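Local coordinates for protein flavodoxin (Lactobacillus reuteri, PDB 5VEG) that binds flavin mononucleotide and probably serves as a low-potential electron donor to redox enzymes, in association with a propanediol-utilisation bacterial microcompartment, at residues Met30-Met40 / Phe75-Tyr86; Gly118-Asn129 / Lys150-Tyr158. All coordinates share one frame; numbering follows the deposited sequence.

From the N terminus, strand 31-38 leads through helix 43-56 and edge strand 60-66 before the chain returns as strand 80-85, and contact 1 closes that loop of 34 intervening residues. Helix 98-105 then carries the chain to strand 113-120. Contact 2 opens there and closes a second, shorter loop, pairing the end of that strand and the following turns with 150-158 across helix 130-141. The contacts follow in series, so neither nests in the other nor crosses it. Strands 80-85 and 113-120 are sheet neighbours, and Tyr-86 CB lies 4.0 Å from Ser-119 O. Both contacts reach the flavin: contact 1 at its phosphate, contact 2 at its ring and ribityl chain.

Contact 1: residues Met30-Met40 / Phe75-Tyr86; sequences MLTAHVVYATM and FMKADILVVCAY. With FMN (flavin mononucleotide), chain D.
Thr-32 and Asp-79 bond reciprocally, just before strand 80-85: Thr-32 N donates to Asp-79 OD2 at 2.9 Å, while Asp-79 N donates to Thr-32 OG1 at 3.0 Å. From there strands 31-38 and 80-85 run parallel, their axes inclined by 15°, and the backbone bonds alternate from Ile-80 N to Thr-32 O up to Ala-38 N to Cys-84 O.

Traced outward, His-34 CB sits 3.6 Å from Phe-75 CD1. With CG anti to the backbone N (chi1 -158°), the imidazole swings over Phe-75, in the turn before strand 80-85, and Phe-75 CD1 lies over one of its faces, toward the rim. CG and CD2 both meet that atom, CD2 at the edge of the Phe-75 ring and in its plane. ND1 passes 3.6 Å from Phe-75 CA, with CE1 nearby, and NE2 is hydrogen-bonded to Ser-65 of strand 60-66. The ring planes are inclined obliquely, at 58°. Phe-75 CE1 comes within 3.2 Å of His-34 O, and Phe-75 CD1 touches Val-36 CG1.

This pairing belongs to the five-stranded parallel flavodoxin sheet, strand 31-38 lying between 60-66 and 80-85. Ala-33, Val-35, Ile-80 and Val-82 line one face, where Ile-80 and Val-82 pack on helix 159-176 and Val-35 on helix 43-56. His-34, Val-36 and Val-83 line the other, and Val-36 CG2 meets Val-83 CG2 at 3.7 Å.

Beyond the C-terminal ends of the two strands, Met-40 N donates to FMN O3P at 2.8 Å and Thr-39 OG1 to FMN O2P. Tyr-86, whose OH bonds to Glu-96, holds its ring edge near Thr-39 N, and Met-40 SD makes an oblique Met-aromatic contact 5.1 Å from the Tyr-86 ring centroid.

Contact 2: residues Gly118-Asn129 / Lys150-Tyr158; sequences GSGDKFYGEYFN and KVKIDLEPY. With FMN (flavin mononucleotide), chain D.
Strands 118-120 and 151-154 run parallel with axes 4.6 Å apart and inclined by 32°, bonded from Gly-118 N to Val-151 O through to Leu-155 N to Gly-120 O. Ile-153 O accepts twice: Gly-120 N reaches it nearly along the carbonyl direction, whereas Asn-129 ND2, at 3.1 Å, comes in above the carbonyl plane.

The Phe-128 ring is sandwiched within its own segment, Asn-129 ND2 3.2 Å above one face and Lys-122 CG 3.4 Å above the opposite face, both toward the rim. A fully extended first torsion, chi1 -178°, carries the ring back toward the strands, where CZ touches Ile-153 O and Asp-154 N meets the edge. The extended Lys-152 chain runs antiparallel to the Phe-128 side chain, its CB near Phe-128 CE2, and its NZ donates to Phe-128 O at 2.9 Å and salt-bridges Asp-133. Asp-154 OD1 takes Lys-122 N at 2.8 Å in a nearly straight bond of 174°, holding the start of the 3-10 segment 122-127 against the edge strand. Asp-121 OD1 accepts from Phe-123 N in an Asx turn.

This loop forms part of the flavin site. FMN O2 accepts from Asp-121 N and, at 2.8 Å, from Asn-129 N; FMN N3 donates to Tyr-127 O; and the Tyr-124 ring lays one face over the isoalloxazine. FMN O4' donates to Ser-119 OG, which gives a very short, doubtful bond to Leu-155 O. The carboxylates of Asp-121 and Asp-154 approach to 4.0 Å between their OD1 atoms, but each accepts a backbone N-H, which probably offsets the repulsion; the remaining negative charge may slightly disfavour an anionic reduced flavin.

Contact 1: residues Met30-Met40 / Phe75-Tyr86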
loop_
_atom_site.group_PDB
_atom_site.type_symbol
_atom_site.label_atom_id
_atom_site.label_comp_id
_atom_site.label_asym_id
_atom_site.label_seq_id
_atom_site.Cartn_x
_atom_site.Cartn_y
_atom_site.Cartn_z
ATOM N N MET A 30 -0.425 20.864 -3.905
ATOM C CA MET A 30 -1.055 20.655 -2.605
ATOM C C MET A 30 -0.727 19.275 -1.995
ATOM O O MET A 30 -0.039 19.198 -0.983
ATOM C CB MET A 30 -2.571 20.836 -2.723
ATOM C CG MET A 30 -3.241 21.316 -1.447
ATOM S SD MET A 30 -5.034 21.448 -1.607
ATOM C CE MET A 30 -5.381 22.803 -0.479
ATOM N N LEU A 31 -1.215 18.188 -2.590
ATOM C CA LEU A 31 -1.140 16.879 -1.951
ATOM C C LEU A 31 0.055 16.074 -2.446
ATOM O O LEU A 31 0.364 16.063 -3.642
ATOM C CB LEU A 31 -2.424 16.079 -2.186
ATOM C CG LEU A 31 -3.635 16.497 -1.363
ATOM C CD1 LEU A 31 -4.838 15.600 -1.663
ATOM C CD2 LEU A 31 -3.303 16.479 0.112
ATOM N N THR A 32 0.719 15.397 -1.511
ATOM C CA THR A 32 1.800 14.473 -1.807
ATOM C C THR A 32 1.417 13.062 -1.361
ATOM O O THR A 32 0.586 12.876 -0.463
ATOM C CB THR A 32 3.100 14.888 -1.105
ATOM O OG1 THR A 32 2.886 14.880 0.309
ATOM C CG2 THR A 32 3.523 16.294 -1.540
ATOM N N ALA A 33 2.042 12.073 -1.996
ATOM C CA ALA A 33 1.843 10.674 -1.666
ATOM C C ALA A 33 3.150 9.931 -1.869
ATOM O O ALA A 33 3.951 10.271 -2.741
ATOM C CB ALA A 33 0.745 10.024 -2.517
ATOM N N HIS A 34 3.365 8.919 -1.041
ATOM C CA HIS A 34 4.469 7.990 -1.213
ATOM C C HIS A 34 3.890 6.583 -1.297
ATOM O O HIS A 34 3.184 6.148 -0.382
ATOM C CB HIS A 34 5.474 8.123 -0.066
ATOM C CG HIS A 34 6.840 7.610 -0.401
ATOM N ND1 HIS A 34 7.999 8.221 0.035
ATOM C CD2 HIS A 34 7.230 6.533 -1.123
ATOM C CE1 HIS A 34 9.043 7.540 -0.403
ATOM N NE2 HIS A 34 8.604 6.513 -1.111
ATOM N N VAL A 35 4.160 5.890 -2.406
ATOM C CA VAL A 35 3.743 4.500 -2.609
ATOM C C VAL A 35 4.982 3.625 -2.541
ATOM O O VAL A 35 5.901 3.774 -3.355
ATOM C CB VAL A 35 3.012 4.303 -3.948
ATOM C CG1 VAL A 35 2.682 2.837 -4.162
ATOM C CG2 VAL A 35 1.746 5.145 -3.999
ATOM N N VAL A 36 5.024 2.715 -1.579
ATOM C CA VAL A 36 6.094 1.729 -1.548
ATOM C C VAL A 36 5.521 0.378 -1.948
ATOM O O VAL A 36 4.357 0.061 -1.673
ATOM C CB VAL A 36 6.809 1.644 -0.183
ATOM C CG1 VAL A 36 7.469 3.000 0.163
ATOM C CG2 VAL A 36 5.851 1.213 0.904
ATOM N N TYR A 37 6.348 -0.428 -2.606
ATOM C CA TYR A 37 5.923 -1.763 -3.005
ATOM C C TYR A 37 6.979 -2.777 -2.608
ATOM O O TYR A 37 8.169 -2.458 -2.488
ATOM C CB TYR A 37 5.642 -1.864 -4.524
ATOM C CG TYR A 37 6.847 -1.561 -5.401
ATOM C CD1 TYR A 37 7.741 -2.566 -5.774
ATOM C CD2 TYR A 37 7.086 -0.265 -5.853
ATOM C CE1 TYR A 37 8.846 -2.279 -6.561
ATOM C CE2 TYR A 37 8.179 0.026 -6.640
ATOM C CZ TYR A 37 9.054 -0.976 -6.986
ATOM O OH TYR A 37 10.133 -0.672 -7.773
ATOM N N ALA A 38 6.525 -4.007 -2.392
ATOM C CA ALA A 38 7.410 -5.158 -2.293
ATOM C C ALA A 38 7.012 -6.136 -3.383
ATOM O O ALA A 38 5.820 -6.359 -3.612
ATOM C CB ALA A 38 7.333 -5.821 -0.921
ATOM N N THR A 39 8.000 -6.699 -4.072
ATOM C CA THR A 39 7.628 -7.536 -5.201
ATOM C C THR A 39 8.766 -8.486 -5.544
ATOM O O THR A 39 9.938 -8.215 -5.262
ATOM C CB THR A 39 7.238 -6.677 -6.409
ATOM O OG1 THR A 39 6.713 -7.518 -7.441
ATOM C CG2 THR A 39 8.438 -5.887 -6.939
ATOM N N MET A 40 8.393 -9.607 -6.156
ATOM C CA MET A 40 9.368 -10.541 -6.710
ATOM C C MET A 40 9.148 -10.818 -8.189
ATOM O O MET A 40 10.118 -10.867 -8.947
ATOM C CB MET A 40 9.355 -11.847 -5.916
ATOM C CG MET A 40 9.881 -11.638 -4.516
ATOM S SD MET A 40 10.442 -13.143 -3.713
ATOM C CE MET A 40 9.107 -14.191 -4.162
ATOM N N PHE A 75 9.472 8.091 4.023
ATOM C CA PHE A 75 8.120 7.724 3.604
ATOM C C PHE A 75 7.064 8.612 4.246
ATOM O O PHE A 75 6.175 9.140 3.566
ATOM C CB PHE A 75 7.898 6.252 3.980
ATOM C CG PHE A 75 6.541 5.696 3.633
ATOM C CD1 PHE A 75 6.189 5.461 2.311
ATOM C CD2 PHE A 75 5.657 5.314 4.641
ATOM C CE1 PHE A 75 4.956 4.916 1.989
ATOM C CE2 PHE A 75 4.409 4.759 4.326
ATOM C CZ PHE A 75 4.068 4.564 2.998
ATOM N N MET A 76 7.149 8.794 5.565
ATOM C CA MET A 76 6.089 9.459 6.314
ATOM C C MET A 76 5.950 10.934 5.984
ATOM O O MET A 76 5.022 11.572 6.497
ATOM C CB MET A 76 6.327 9.302 7.818
ATOM C CG MET A 76 7.603 10.005 8.309
ATOM S SD MET A 76 7.642 10.063 10.102
ATOM C CE MET A 76 6.284 11.192 10.439
ATOM N N LYS A 77 6.841 11.496 5.158
ATOM C CA LYS A 77 6.758 12.918 4.850
ATOM C C LYS A 77 5.634 13.240 3.877
ATOM O O LYS A 77 5.270 14.413 3.757
ATOM C CB LYS A 77 8.101 13.426 4.292
ATOM C CG LYS A 77 9.299 13.164 5.209
ATOM C CD LYS A 77 10.448 14.127 4.944
ATOM C CE LYS A 77 11.633 13.868 5.876
ATOM N NZ LYS A 77 12.611 12.897 5.315
ATOM N N ALA A 78 5.055 12.243 3.201
ATOM C CA ALA A 78 3.914 12.498 2.327
ATOM C C ALA A 78 2.617 12.626 3.127
ATOM O O ALA A 78 2.516 12.196 4.280
ATOM C CB ALA A 78 3.767 11.380 1.282
ATOM N N ASP A 79 1.612 13.241 2.500
ATOM C CA ASP A 79 0.292 13.319 3.116
ATOM C C ASP A 79 -0.459 11.989 3.023
ATOM O O ASP A 79 -1.240 11.665 3.918
ATOM C CB ASP A 79 -0.561 14.396 2.452
ATOM C CG ASP A 79 0.144 15.741 2.356
ATOM O OD1 ASP A 79 0.632 16.236 3.389
ATOM O OD2 ASP A 79 0.209 16.287 1.233
ATOM N N ILE A 80 -0.248 11.236 1.942
ATOM C CA ILE A 80 -0.934 9.970 1.674
ATOM C C ILE A 80 0.122 8.874 1.617
ATOM O O ILE A 80 1.127 9.018 0.911
ATOM C CB ILE A 80 -1.737 10.035 0.360
ATOM C CG1 ILE A 80 -2.883 11.046 0.486
ATOM C CG2 ILE A 80 -2.272 8.628 -0.058
ATOM C CD1 ILE A 80 -3.595 11.366 -0.844
ATOM N N LEU A 81 -0.088 7.796 2.379
ATOM C CA LEU A 81 0.870 6.698 2.488
ATOM C C LEU A 81 0.234 5.393 2.010
ATOM O O LEU A 81 -0.850 5.032 2.466
ATOM C CB LEU A 81 1.348 6.541 3.930
ATOM C CG LEU A 81 1.729 7.871 4.582
ATOM C CD1 LEU A 81 1.897 7.699 6.076
ATOM C CD2 LEU A 81 2.990 8.399 3.926
ATOM N N VAL A 82 0.920 4.684 1.114
ATOM C CA VAL A 82 0.407 3.469 0.486
ATOM C C VAL A 82 1.495 2.407 0.517
ATOM O O VAL A 82 2.642 2.684 0.149
ATOM C CB VAL A 82 -0.060 3.714 -0.965
ATOM C CG1 VAL A 82 -0.523 2.389 -1.629
ATOM C CG2 VAL A 82 -1.178 4.741 -0.993
ATOM N N VAL A 83 1.130 1.189 0.945
ATOM C CA VAL A 83 1.980 0.002 0.813
ATOM C C VAL A 83 1.286 -1.016 -0.092
ATOM O O VAL A 83 0.117 -1.363 0.124
ATOM C CB VAL A 83 2.300 -0.630 2.181
ATOM C CG1 VAL A 83 3.156 -1.869 2.005
ATOM C CG2 VAL A 83 3.022 0.386 3.112
ATOM N N CYS A 84 2.011 -1.502 -1.094
ATOM C CA CYS A 84 1.542 -2.562 -1.976
ATOM C C CYS A 84 2.529 -3.716 -1.858
ATOM O O CYS A 84 3.666 -3.598 -2.311
ATOM C CB CYS A 84 1.433 -2.080 -3.426
ATOM S SG CYS A 84 0.343 -0.644 -3.706
ATOM N N ALA A 85 2.115 -4.836 -1.261
ATOM C CA ALA A 85 3.083 -5.883 -0.963
ATOM C C ALA A 85 2.454 -7.265 -1.060
ATOM O O ALA A 85 1.276 -7.454 -0.744
ATOM C CB ALA A 85 3.690 -5.716 0.431
ATOM N N TYR A 86 3.281 -8.238 -1.447
ATOM C CA TYR A 86 2.823 -9.609 -1.639
ATOM C C TYR A 86 2.779 -10.356 -0.310
ATOM O O TYR A 86 3.259 -9.882 0.727
ATOM C CB TYR A 86 3.741 -10.355 -2.615
ATOM C CG TYR A 86 5.171 -10.503 -2.115
ATOM C CD1 TYR A 86 5.532 -11.545 -1.260
ATOM C CD2 TYR A 86 6.160 -9.592 -2.495
ATOM C CE1 TYR A 86 6.857 -11.679 -0.794
ATOM C CE2 TYR A 86 7.476 -9.713 -2.035
ATOM C CZ TYR A 86 7.815 -10.754 -1.188
ATOM O OH TYR A 86 9.115 -10.871 -0.730
HETATM N N1 FMN D . -0.296 -15.423 -2.010
HETATM C C2 FMN D . -1.143 -15.193 -0.945
HETATM O O2 FMN D . -2.054 -14.379 -1.062
HETATM N N3 FMN D . -0.980 -15.883 0.238
HETATM C C4 FMN D . 0.032 -16.811 0.371
HETATM O O4 FMN D . 0.156 -17.404 1.438
HETATM C C4A FMN D . 0.893 -17.059 -0.699
HETATM N N5 FMN D . 1.917 -17.984 -0.592
HETATM C C5A FMN D . 2.753 -18.193 -1.683
HETATM C C6 FMN D . 3.795 -19.125 -1.610
HETATM C C7 FMN D . 4.633 -19.333 -2.712
HETATM C C7M FMN D . 5.754 -20.335 -2.643
HETATM C C8 FMN D . 4.427 -18.623 -3.889
HETATM C C8M FMN D . 5.327 -18.854 -5.072
HETATM C C9 FMN D . 3.390 -17.699 -3.972
HETATM C C9A FMN D . 2.569 -17.482 -2.865
HETATM N N10 FMN D . 1.556 -16.554 -2.962
HETATM C C10 FMN D . 0.715 -16.355 -1.890
HETATM C "C1'" FMN D . 1.331 -15.844 -4.264
HETATM C "C2'" FMN D . 1.987 -14.485 -4.465
HETATM O "O2'" FMN D . 1.594 -13.638 -3.416
HETATM C "C3'" FMN D . 1.388 -13.968 -5.760
HETATM O "O3'" FMN D . 1.837 -14.718 -6.873
HETATM C "C4'" FMN D . 1.695 -12.504 -6.003
HETATM O "O4'" FMN D . 1.015 -12.102 -7.166
HETATM C "C5'" FMN D . 3.183 -12.301 -6.237
HETATM O "O5'" FMN D . 3.396 -10.905 -6.262
HETATM P P FMN D . 4.740 -10.289 -6.903
HETATM O O1P FMN D . 4.739 -10.606 -8.382
HETATM O O2P FMN D . 4.666 -8.786 -6.699
HETATM O O3P FMN D . 5.951 -10.910 -6.275
#

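Contact 2: residues Gly118-Asn129 / Lys150-Tyr158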
loop_
_atom_site.group_PDB
_atom_site.type_symbol
_atom_site.label_atom_id
_atom_site.label_comp_id
_atom_site.label_asym_id
_atom_site.label_seq_id
_atom_site.Cartn_x
_atom_site.Cartn_y
_atom_site.Cartn_z
ATOM N N GLY A 118 -2.658 -5.211 -2.329
ATOM C CA GLY A 118 -1.755 -6.315 -2.568
ATOM C C GLY A 118 -2.254 -7.227 -3.665
ATOM O O GLY A 118 -3.461 -7.368 -3.878
ATOM N N SER A 119 -1.310 -7.823 -4.374
ATOM C CA SER A 119 -1.606 -8.934 -5.266
ATOM C C SER A 119 -1.139 -10.210 -4.579
ATOM O O SER A 119 -0.023 -10.266 -4.052
ATOM C CB SER A 119 -0.909 -8.771 -6.621
ATOM O OG SER A 119 -0.811 -10.026 -7.286
ATOM N N GLY A 120 -2.013 -11.209 -4.545
ATOM C CA GLY A 120 -1.678 -12.479 -3.958
ATOM C C GLY A 120 -2.389 -13.558 -4.754
ATOM O O GLY A 120 -2.753 -13.353 -5.914
ATOM N N ASP A 121 -2.641 -14.689 -4.127
ATOM C CA ASP A 121 -3.195 -15.847 -4.824
ATOM C C ASP A 121 -4.316 -16.424 -3.980
ATOM O O ASP A 121 -4.062 -16.934 -2.884
ATOM C CB ASP A 121 -2.096 -16.887 -5.081
ATOM C CG ASP A 121 -2.551 -18.020 -5.999
ATOM O OD1 ASP A 121 -3.761 -18.324 -5.986
ATOM O OD2 ASP A 121 -1.694 -18.604 -6.714
ATOM N N LYS A 122 -5.551 -16.361 -4.500
ATOM C CA LYS A 122 -6.705 -16.874 -3.761
ATOM C C LYS A 122 -6.604 -18.363 -3.445
ATOM O O LYS A 122 -7.276 -18.826 -2.519
ATOM C CB LYS A 122 -7.998 -16.596 -4.538
ATOM C CG LYS A 122 -8.328 -15.105 -4.563
ATOM C CD LYS A 122 -9.686 -14.768 -5.184
ATOM C CE LYS A 122 -9.893 -13.245 -5.188
ATOM N NZ LYS A 122 -11.185 -12.829 -5.815
ATOM N N PHE A 123 -5.748 -19.117 -4.146
ATOM C CA PHE A 123 -5.597 -20.540 -3.816
ATOM C C PHE A 123 -5.128 -20.749 -2.375
ATOM O O PHE A 123 -5.381 -21.811 -1.788
ATOM C CB PHE A 123 -4.627 -21.220 -4.805
ATOM C CG PHE A 123 -4.094 -22.575 -4.338
ATOM C CD1 PHE A 123 -4.868 -23.732 -4.450
ATOM C CD2 PHE A 123 -2.802 -22.691 -3.820
ATOM C CE1 PHE A 123 -4.369 -24.975 -4.030
ATOM C CE2 PHE A 123 -2.295 -23.926 -3.403
ATOM C CZ PHE A 123 -3.082 -25.071 -3.508
ATOM N N TYR A 124 -4.473 -19.752 -1.772
ATOM C CA TYR A 124 -4.012 -19.897 -0.394
ATOM C C TYR A 124 -5.105 -19.584 0.625
ATOM O O TYR A 124 -4.812 -19.485 1.820
ATOM C CB TYR A 124 -2.760 -19.027 -0.153
ATOM C CG TYR A 124 -1.596 -19.511 -0.981
ATOM C CD1 TYR A 124 -0.715 -20.466 -0.482
ATOM C CD2 TYR A 124 -1.430 -19.092 -2.298
ATOM C CE1 TYR A 124 0.336 -20.953 -1.252
ATOM C CE2 TYR A 124 -0.384 -19.573 -3.072
ATOM C CZ TYR A 124 0.487 -20.508 -2.544
ATOM O OH TYR A 124 1.530 -20.978 -3.307
ATOM N N GLY A 125 -6.348 -19.436 0.181
ATOM C CA GLY A 125 -7.474 -19.451 1.104
ATOM C C GLY A 125 -7.396 -18.353 2.140
ATOM O O GLY A 125 -7.303 -17.165 1.817
ATOM N N GLU A 126 -7.424 -18.743 3.414
ATOM C CA GLU A 126 -7.417 -17.751 4.479
ATOM C C GLU A 126 -6.076 -17.065 4.621
ATOM O O GLU A 126 -5.957 -16.145 5.430
ATOM C CB GLU A 126 -7.830 -18.392 5.806
ATOM C CG GLU A 126 -9.167 -19.154 5.705
ATOM C CD GLU A 126 -10.126 -18.879 6.858
ATOM O OE1 GLU A 126 -10.367 -17.693 7.190
ATOM O OE2 GLU A 126 -10.662 -19.862 7.414
ATOM N N TYR A 127 -5.078 -17.470 3.844
ATOM C CA TYR A 127 -3.806 -16.767 3.772
ATOM C C TYR A 127 -3.733 -15.820 2.580
ATOM O O TYR A 127 -2.655 -15.292 2.283
ATOM C CB TYR A 127 -2.656 -17.779 3.729
ATOM C CG TYR A 127 -2.502 -18.492 5.054
ATOM C CD1 TYR A 127 -2.317 -17.771 6.231
ATOM C CD2 TYR A 127 -2.586 -19.874 5.136
ATOM C CE1 TYR A 127 -2.196 -18.410 7.452
ATOM C CE2 TYR A 127 -2.462 -20.525 6.351
ATOM C CZ TYR A 127 -2.266 -19.788 7.504
ATOM O OH TYR A 127 -2.152 -20.435 8.705
ATOM N N PHE A 128 -4.853 -15.609 1.881
ATOM C CA PHE A 128 -4.922 -14.690 0.752
ATOM C C PHE A 128 -4.573 -13.261 1.154
ATOM O O PHE A 128 -5.306 -12.629 1.915
ATOM C CB PHE A 128 -6.326 -14.715 0.135
ATOM C CG PHE A 128 -6.481 -13.821 -1.076
ATOM C CD1 PHE A 128 -5.598 -13.921 -2.143
ATOM C CD2 PHE A 128 -7.539 -12.901 -1.151
ATOM C CE1 PHE A 128 -5.739 -13.102 -3.268
ATOM C CE2 PHE A 128 -7.707 -12.085 -2.264
ATOM C CZ PHE A 128 -6.806 -12.178 -3.329
ATOM N N ASN A 129 -3.463 -12.741 0.644
ATOM C CA ASN A 129 -3.092 -11.331 0.846
ATOM C C ASN A 129 -3.031 -10.946 2.326
ATOM O O ASN A 129 -3.397 -9.838 2.703
ATOM C CB ASN A 129 -4.051 -10.397 0.089
ATOM C CG ASN A 129 -3.560 -10.084 -1.306
ATOM O OD1 ASN A 129 -2.384 -9.778 -1.495
ATOM N ND2 ASN A 129 -4.445 -10.176 -2.292
ATOM N N LYS A 150 -9.087 -1.512 2.018
ATOM C CA LYS A 150 -7.930 -2.225 1.496
ATOM C C LYS A 150 -8.314 -3.023 0.252
ATOM O O LYS A 150 -9.447 -3.500 0.117
ATOM C CB LYS A 150 -7.333 -3.145 2.574
ATOM C CG LYS A 150 -8.212 -4.309 2.978
ATOM C CD LYS A 150 -7.625 -5.081 4.152
ATOM C CE LYS A 150 -8.190 -4.613 5.484
ATOM N NZ LYS A 150 -7.961 -5.668 6.503
ATOM N N VAL A 151 -7.367 -3.155 -0.681
ATOM C CA VAL A 151 -7.647 -3.796 -1.966
ATOM C C VAL A 151 -6.806 -5.066 -2.086
ATOM O O VAL A 151 -5.570 -5.016 -2.037
ATOM C CB VAL A 151 -7.408 -2.851 -3.152
ATOM C CG1 VAL A 151 -7.631 -3.585 -4.459
ATOM C CG2 VAL A 151 -8.354 -1.659 -3.069
ATOM N N LYS A 152 -7.478 -6.193 -2.289
ATOM C CA LYS A 152 -6.855 -7.509 -2.358
ATOM C C LYS A 152 -7.052 -8.056 -3.765
ATOM O O LYS A 152 -8.180 -8.345 -4.175
ATOM C CB LYS A 152 -7.451 -8.449 -1.315
ATOM C CG LYS A 152 -7.013 -8.151 0.112
ATOM C CD LYS A 152 -7.430 -9.309 1.011
ATOM C CE LYS A 152 -6.771 -9.249 2.374
ATOM N NZ LYS A 152 -6.956 -10.542 3.103
ATOM N N ILE A 153 -5.960 -8.198 -4.496
ATOM C CA ILE A 153 -6.003 -8.575 -5.900
ATOM C C ILE A 153 -5.507 -10.007 -6.044
ATOM O O ILE A 153 -4.580 -10.434 -5.339
ATOM C CB ILE A 153 -5.168 -7.588 -6.736
ATOM C CG1 ILE A 153 -5.922 -6.257 -6.834
ATOM C CG2 ILE A 153 -4.857 -8.152 -8.127
ATOM C CD1 ILE A 153 -5.020 -5.054 -7.016
ATOM N N ASP A 154 -6.134 -10.753 -6.951
ATOM C CA ASP A 154 -5.702 -12.113 -7.269
ATOM C C ASP A 154 -4.751 -12.059 -8.464
ATOM O O ASP A 154 -5.180 -11.815 -9.598
ATOM C CB ASP A 154 -6.912 -13.004 -7.546
ATOM C CG ASP A 154 -6.524 -14.458 -7.809
ATOM O OD1 ASP A 154 -5.845 -15.080 -6.970
ATOM O OD2 ASP A 154 -6.910 -14.989 -8.862
ATOM N N LEU A 155 -3.462 -12.271 -8.202
ATOM C CA LEU A 155 -2.422 -12.406 -9.232
ATOM C C LEU A 155 -2.329 -11.092 -9.997
ATOM O O LEU A 155 -2.151 -10.027 -9.373
ATOM C CB LEU A 155 -2.712 -13.647 -10.096
ATOM C CG LEU A 155 -2.668 -15.019 -9.435
ATOM C CD1 LEU A 155 -2.746 -16.113 -10.503
ATOM C CD2 LEU A 155 -1.418 -15.201 -8.576
ATOM N N GLU A 156 -2.428 -11.102 -11.335
ATOM C CA GLU A 156 -2.213 -9.889 -12.099
ATOM C C GLU A 156 -3.450 -9.004 -12.040
ATOM O O GLU A 156 -4.577 -9.509 -12.049
ATOM C CB GLU A 156 -1.881 -10.215 -13.550
ATOM C CG GLU A 156 -0.478 -9.785 -13.928
ATOM C CD GLU A 156 -0.194 -9.925 -15.404
ATOM O OE1 GLU A 156 -0.639 -9.046 -16.176
ATOM O OE2 GLU A 156 0.490 -10.903 -15.784
ATOM N N PRO A 157 -3.266 -7.687 -11.973
ATOM C CA PRO A 157 -4.423 -6.784 -11.970
ATOM C C PRO A 157 -5.035 -6.699 -13.361
ATOM O O PRO A 157 -4.335 -6.477 -14.347
ATOM C CB PRO A 157 -3.830 -5.441 -11.521
ATOM C CG PRO A 157 -2.376 -5.520 -11.889
ATOM C CD PRO A 157 -1.985 -6.973 -11.793
ATOM N N TYR A 158 -6.348 -6.901 -13.434
ATOM C CA TYR A 158 -7.096 -6.774 -14.672
ATOM C C TYR A 158 -8.081 -5.601 -14.560
ATOM O O TYR A 158 -7.959 -4.756 -13.659
ATOM C CB TYR A 158 -7.774 -8.104 -14.989
ATOM C CG TYR A 158 -7.062 -8.921 -16.056
ATOM C CD1 TYR A 158 -5.914 -9.650 -15.758
ATOM C CD2 TYR A 158 -7.548 -8.967 -17.362
ATOM C CE1 TYR A 158 -5.261 -10.404 -16.742
ATOM C CE2 TYR A 158 -6.913 -9.707 -18.346
ATOM C CZ TYR A 158 -5.766 -10.428 -18.034
ATOM O OH TYR A 158 -5.134 -11.175 -19.016
HETATM N N1 FMN D . -0.296 -15.423 -2.010
HETATM C C2 FMN D . -1.143 -15.193 -0.945
HETATM O O2 FMN D . -2.054 -14.379 -1.062
HETATM N N3 FMN D . -0.980 -15.883 0.238
HETATM C C4 FMN D . 0.032 -16.811 0.371
HETATM O O4 FMN D . 0.156 -17.404 1.438
HETATM C C4A FMN D . 0.893 -17.059 -0.699
HETATM N N5 FMN D . 1.917 -17.984 -0.592
HETATM C C5A FMN D . 2.753 -18.193 -1.683
HETATM C C6 FMN D . 3.795 -19.125 -1.610
HETATM C C7 FMN D . 4.633 -19.333 -2.712
HETATM C C7M FMN D . 5.754 -20.335 -2.643
HETATM C C8 FMN D . 4.427 -18.623 -3.889
HETATM C C8M FMN D . 5.327 -18.854 -5.072
HETATM C C9 FMN D . 3.390 -17.699 -3.972
HETATM C C9A FMN D . 2.569 -17.482 -2.865
HETATM N N10 FMN D . 1.556 -16.554 -2.962
HETATM C C10 FMN D . 0.715 -16.355 -1.890
HETATM C "C1'" FMN D . 1.331 -15.844 -4.264
HETATM C "C2'" FMN D . 1.987 -14.485 -4.465
HETATM O "O2'" FMN D . 1.594 -13.638 -3.416
HETATM C "C3'" FMN D . 1.388 -13.968 -5.760
HETATM O "O3'" FMN D . 1.837 -14.718 -6.873
HETATM C "C4'" FMN D . 1.695 -12.504 -6.003
HETATM O "O4'" FMN D . 1.015 -12.102 -7.166
HETATM C "C5'" FMN D . 3.183 -12.301 -6.237
HETATM O "O5'" FMN D . 3.396 -10.905 -6.262
HETATM P P FMN D . 4.740 -10.289 -6.903
HETATM O O1P FMN D . 4.739 -10.606 -8.382
HETATM O O2P FMN D . 4.666 -8.786 -6.699
HETATM O O3P FMN D . 5.951 -10.910 -6.275
#